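Threonine--tRNA ligase catalytic subunit (Aeropyrum pernix, PDB 3A32) catalyses the two-step attachment of L-threonine to tRNA(Thr), activating the amino acid with ATP, and probably lacks the ability to remove mischarged serine. Local coordinates at residues H166-G171 against V306-R311; Y114-F119 against F291-V296. All coordinates share one frame; numbering follows the deposited sequence.

Contact 1 (H166-G171 against V306-R311). With ZN (zinc ion), chain G.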
# COMPACT_ATOMS: atom_id res chain seq x y z
N HIS A 166 6.85 9.79 13.10
CA HIS A 166 7.00 10.40 14.39
C HIS A 166 8.11 9.71 15.17
O HIS A 166 8.25 8.48 15.13
CB HIS A 166 5.65 10.45 15.13
CG HIS A 166 4.66 11.33 14.44
ND1 HIS A 166 3.83 10.87 13.45
CD2 HIS A 166 4.49 12.67 14.48
CE1 HIS A 166 3.13 11.86 12.95
NE2 HIS A 166 3.51 12.97 13.56
N ILE A 167 8.91 10.52 15.84
CA ILE A 167 10.06 10.04 16.56
C ILE A 167 10.03 10.56 17.98
O ILE A 167 9.92 11.77 18.22
CB ILE A 167 11.37 10.47 15.87
CG1 ILE A 167 11.32 10.12 14.39
CG2 ILE A 167 12.64 9.85 16.56
CD1 ILE A 167 12.71 10.17 13.76
N ILE A 168 10.14 9.65 18.94
CA ILE A 168 10.29 10.01 20.35
C ILE A 168 11.72 9.64 20.75
O ILE A 168 12.06 8.45 20.82
CB ILE A 168 9.23 9.27 21.20
CG1 ILE A 168 7.85 9.69 20.70
CG2 ILE A 168 9.45 9.53 22.71
CD1 ILE A 168 6.67 9.02 21.35
N VAL A 169 12.56 10.65 20.95
CA VAL A 169 14.02 10.42 21.06
C VAL A 169 14.60 11.08 22.33
O VAL A 169 14.35 12.27 22.55
CB VAL A 169 14.80 10.95 19.81
CG1 VAL A 169 14.38 12.30 19.41
CG2 VAL A 169 16.24 10.94 20.09
N PRO A 170 15.34 10.30 23.17
CA PRO A 170 15.94 10.91 24.38
C PRO A 170 16.96 11.94 23.99
O PRO A 170 17.52 11.87 22.89
CB PRO A 170 16.67 9.73 25.03
CG PRO A 170 15.93 8.52 24.56
CD PRO A 170 15.64 8.86 23.11
N GLY A 171 17.24 12.87 24.90
CA GLY A 171 18.28 13.87 24.72
C GLY A 171 19.63 13.38 24.20
O GLY A 171 20.25 14.05 23.37
N VAL A 306 13.68 14.44 26.70
CA VAL A 306 13.18 13.69 25.56
C VAL A 306 12.51 14.67 24.58
O VAL A 306 11.96 15.69 25.00
CB VAL A 306 12.21 12.55 26.00
CG1 VAL A 306 10.93 13.09 26.59
CG2 VAL A 306 11.88 11.59 24.83
N TYR A 307 12.54 14.33 23.29
CA TYR A 307 11.92 15.16 22.25
C TYR A 307 10.94 14.38 21.40
O TYR A 307 11.14 13.18 21.16
CB TYR A 307 13.01 15.82 21.35
CG TYR A 307 13.93 16.71 22.17
CD1 TYR A 307 13.58 18.04 22.45
CD2 TYR A 307 15.10 16.20 22.74
CE1 TYR A 307 14.39 18.83 23.24
CE2 TYR A 307 15.92 16.98 23.52
CZ TYR A 307 15.55 18.30 23.77
OH TYR A 307 16.37 19.08 24.56
N ILE A 308 9.90 15.07 20.94
CA ILE A 308 8.89 14.55 20.04
C ILE A 308 9.05 15.25 18.68
O ILE A 308 9.08 16.50 18.57
CB ILE A 308 7.47 14.75 20.61
CG1 ILE A 308 7.11 13.69 21.65
CG2 ILE A 308 6.44 14.58 19.51
CD1 ILE A 308 7.93 13.64 22.97
N ILE A 309 9.17 14.44 17.63
CA ILE A 309 9.42 14.98 16.33
C ILE A 309 8.39 14.46 15.32
O ILE A 309 8.09 13.27 15.30
CB ILE A 309 10.89 14.67 15.86
CG1 ILE A 309 11.90 15.40 16.75
CG2 ILE A 309 11.09 15.03 14.37
CD1 ILE A 309 13.35 15.00 16.57
N HIS A 310 7.86 15.38 14.53
CA HIS A 310 7.14 15.08 13.28
C HIS A 310 8.18 15.23 12.17
O HIS A 310 8.94 16.19 12.19
CB HIS A 310 6.13 16.19 12.97
CG HIS A 310 5.18 16.52 14.07
ND1 HIS A 310 3.88 16.06 14.09
CD2 HIS A 310 5.31 17.32 15.17
CE1 HIS A 310 3.25 16.56 15.14
NE2 HIS A 310 4.09 17.33 15.80
N ARG A 311 8.21 14.32 11.19
CA ARG A 311 9.12 14.50 10.05
C ARG A 311 8.56 13.90 8.78
O ARG A 311 7.94 12.86 8.83
CB ARG A 311 10.51 13.93 10.37
CG ARG A 311 10.59 12.47 10.86
CD ARG A 311 11.08 11.49 9.78
NE ARG A 311 10.11 11.16 8.72
CZ ARG A 311 10.37 10.33 7.70
NH1 ARG A 311 11.56 9.73 7.59
NH2 ARG A 311 9.43 10.09 6.79
ZN ZN G . 2.80 14.72 12.95
O HOH W 1 3.43 14.73 11.03

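Contact 2 (Y114-F119 against F291-V296)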
# COMPACT_ATOMS: atom_id res chain seq x y z
N TYR A 114 -2.80 9.38 16.27
CA TYR A 114 -2.86 7.92 16.12
C TYR A 114 -1.50 7.28 16.41
O TYR A 114 -1.43 6.33 17.17
CB TYR A 114 -3.46 7.48 14.77
CG TYR A 114 -5.01 7.33 14.76
CD1 TYR A 114 -5.79 7.92 13.76
CD2 TYR A 114 -5.67 6.56 15.70
CE1 TYR A 114 -7.17 7.77 13.72
CE2 TYR A 114 -7.06 6.38 15.65
CZ TYR A 114 -7.80 6.99 14.68
OH TYR A 114 -9.17 6.83 14.65
N HIS A 115 -0.42 7.85 15.86
CA HIS A 115 0.96 7.32 16.08
C HIS A 115 1.35 7.38 17.54
O HIS A 115 2.03 6.49 18.00
CB HIS A 115 1.99 8.08 15.23
CG HIS A 115 1.86 7.81 13.76
ND1 HIS A 115 2.78 8.23 12.83
CD2 HIS A 115 0.91 7.12 13.07
CE1 HIS A 115 2.42 7.80 11.63
NE2 HIS A 115 1.29 7.12 11.76
N ILE A 116 0.89 8.42 18.26
CA ILE A 116 1.09 8.53 19.72
C ILE A 116 0.28 7.51 20.52
O ILE A 116 0.79 6.97 21.47
CB ILE A 116 0.82 9.93 20.27
CG1 ILE A 116 1.81 10.91 19.67
CG2 ILE A 116 0.91 9.95 21.84
CD1 ILE A 116 1.25 12.30 19.72
N LEU A 117 -0.97 7.25 20.13
CA LEU A 117 -1.72 6.18 20.76
C LEU A 117 -1.00 4.82 20.61
O LEU A 117 -1.01 3.99 21.54
CB LEU A 117 -3.17 6.12 20.22
CG LEU A 117 -4.21 7.21 20.59
CD1 LEU A 117 -5.56 6.89 19.95
CD2 LEU A 117 -4.43 7.39 22.14
N LEU A 118 -0.40 4.58 19.45
CA LEU A 118 0.33 3.33 19.20
C LEU A 118 1.57 3.23 20.08
O LEU A 118 1.89 2.19 20.56
CB LEU A 118 0.77 3.18 17.71
CG LEU A 118 -0.36 2.97 16.67
CD1 LEU A 118 0.15 2.73 15.25
CD2 LEU A 118 -1.27 1.83 17.10
N PHE A 119 2.31 4.31 20.20
CA PHE A 119 3.33 4.41 21.25
C PHE A 119 2.75 4.09 22.65
O PHE A 119 3.27 3.25 23.37
CB PHE A 119 3.97 5.80 21.26
CG PHE A 119 4.92 6.02 22.43
CD1 PHE A 119 6.18 5.43 22.44
CD2 PHE A 119 4.56 6.86 23.50
CE1 PHE A 119 7.09 5.64 23.52
CE2 PHE A 119 5.45 7.08 24.59
CZ PHE A 119 6.73 6.46 24.59
N PHE A 291 -0.60 14.62 25.58
CA PHE A 291 -0.69 13.16 25.74
C PHE A 291 0.16 12.63 26.89
O PHE A 291 0.36 11.42 26.99
CB PHE A 291 -0.23 12.47 24.45
CG PHE A 291 -1.25 12.52 23.35
CD1 PHE A 291 -2.28 11.58 23.29
CD2 PHE A 291 -1.21 13.54 22.40
CE1 PHE A 291 -3.21 11.62 22.27
CE2 PHE A 291 -2.15 13.60 21.38
CZ PHE A 291 -3.15 12.65 21.32
N ARG A 292 0.70 13.53 27.73
CA ARG A 292 1.39 13.18 28.94
C ARG A 292 2.59 12.28 28.68
O ARG A 292 2.88 11.36 29.46
CB ARG A 292 0.39 12.60 29.96
CG ARG A 292 -0.64 13.68 30.39
CD ARG A 292 -1.96 13.05 30.77
NE ARG A 292 -3.07 14.00 31.02
CZ ARG A 292 -4.22 13.65 31.60
NH1 ARG A 292 -4.41 12.40 32.01
NH2 ARG A 292 -5.19 14.54 31.79
N LEU A 293 3.32 12.60 27.61
CA LEU A 293 4.48 11.80 27.19
C LEU A 293 5.71 12.02 28.05
O LEU A 293 6.51 11.09 28.23
CB LEU A 293 4.82 12.04 25.72
CG LEU A 293 3.64 11.78 24.73
CD1 LEU A 293 4.13 11.89 23.30
CD2 LEU A 293 2.97 10.37 25.04
N TYR A 294 5.86 13.25 28.54
CA TYR A 294 6.94 13.63 29.44
C TYR A 294 6.82 12.81 30.77
O TYR A 294 7.80 12.29 31.25
CB TYR A 294 6.91 15.13 29.73
CG TYR A 294 7.39 16.06 28.63
CD1 TYR A 294 8.41 15.70 27.77
CD2 TYR A 294 6.81 17.32 28.47
CE1 TYR A 294 8.85 16.54 26.79
CE2 TYR A 294 7.25 18.19 27.49
CZ TYR A 294 8.27 17.79 26.65
OH TYR A 294 8.77 18.64 25.67
N ASP A 295 5.60 12.72 31.30
CA ASP A 295 5.25 11.88 32.45
C ASP A 295 5.53 10.41 32.18
O ASP A 295 6.30 9.79 32.92
CB ASP A 295 3.79 12.12 32.87
CG ASP A 295 3.59 13.50 33.50
OD1 ASP A 295 4.58 14.06 34.03
OD2 ASP A 295 2.46 14.04 33.44
N VAL A 296 4.95 9.89 31.10
CA VAL A 296 5.11 8.50 30.71
C VAL A 296 6.57 8.09 30.51
O VAL A 296 7.01 7.05 31.00
CB VAL A 296 4.19 8.16 29.47
CG1 VAL A 296 4.69 6.93 28.76
CG2 VAL A 296 2.76 7.97 29.93

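Contact 1 (H166-G171 against V306-R311)
His166 and His310 converge on one zinc ion from neighbouring antiparallel strands. His166 binds it through NE2 at 2.0 Å and His310 through ND1 at 2.1 Å; a water and Cys112 SG supply two further ligands. The His310 ND1 lies in the plane of the His166 ring, at its edge, and the two ring planes stand at 74°. Each ring has a second-shell partner on its other nitrogen: His115 for His166 ND1, Asp284 for His310 NE2. Ile167 and Ile309 form a hydrogen-bonded pair, with Ile167 N to Ile309 O at 2.9 Å and a return bond from Ile309 N. On the face shared with the histidines, Ile168 CG1 runs beside Ile308 CG1, both side chains pointing the same way, while Ile168 CG2 meets Val306 CG2 at 3.8 Å. Val169 repeats the paired backbone bonds with Tyr307. Its CG1, set between the backbone N and carbonyl carbon (chi1 46°), touches Ile309 CD1 at 4.1 Å. Past Pro170, Gly171 CA sits at the edge of the Tyr307 ring, 4.1 Å from CE2. Two adjacent strands of the largely antiparallel class II synthetase sheet thus carry two protein ligands of the threonyl-tRNA synthetase zinc site.

Contact 2 (Y114-F119 against F291-V296)
Ile116, on the helix through 114-119, lies nearest Phe291 in the backbone, their CA atoms 7.8 Å apart, where a Schellman motif with Arg292 at positive phi ends helix 287-290 and Arg292 then occupies the N-cap position of helix 293-301. No hydrogen bond joins the two segments, and apolar side chains make the contact. Two branches of the Ile116 side chain meet the Phe291 ring: its CG2 stands over one ring face, 4.1 Å from the centroid and 29° off the normal, a CH-pi contact leaning toward Phe291 CG. Its CD1 reaches the other part of the ring, 3.8 Å from Phe291 CD2. The same CG2 also meets Leu293 CD2 at 3.8 Å, so one methyl bridges the ring and the first turn of the second helix. Leu117 adds a looser touch, its CD2 4.4 Å from Phe291 CE1. One turn beyond Ile116, Phe119 has CG anti to its backbone N (chi1 173°), and its side chain slides past Leu293 in the opposite direction. Phe119 CE2 lies 4.1 Å from Leu293 CD2 and 4.2 Å from Val296 CG1. An alanine at Ile116 would probably open a gap over the Phe291 ring and beside Leu293, leaving that ring freer to shift. Val28 of the second subunit packs on Val296, and Phe29 of that subunit makes a cation-pi contact with Arg292. The arrangement is apolar packing of helix 112-126 against the turn between two helices and the start of helix 293-301, in the class II catalytic core beside the dimer interface.

Overall arrangement
Both contacts are buried in the class II catalytic core, their centres about 11 Å apart, but they differ in chemistry. Contact 1 joins strands within the main sheet through backbone hydrogen bonds and ends in metal coordination, whereas contact 2 joins a helix to a turn and the helix start after it by apolar packing alone. Helix 293-301 is followed, after a short connection, by strand 306-316, and Cys112, the third protein ligand of the zinc, begins helix 112-126. The helices pack on the sheet face that carries Ile168 and Ile308: Ile168 CD1 meets Phe119 CG at 3.6 Å, and Ile308 touches Leu293. Only contact 2 is also reached by the second subunit.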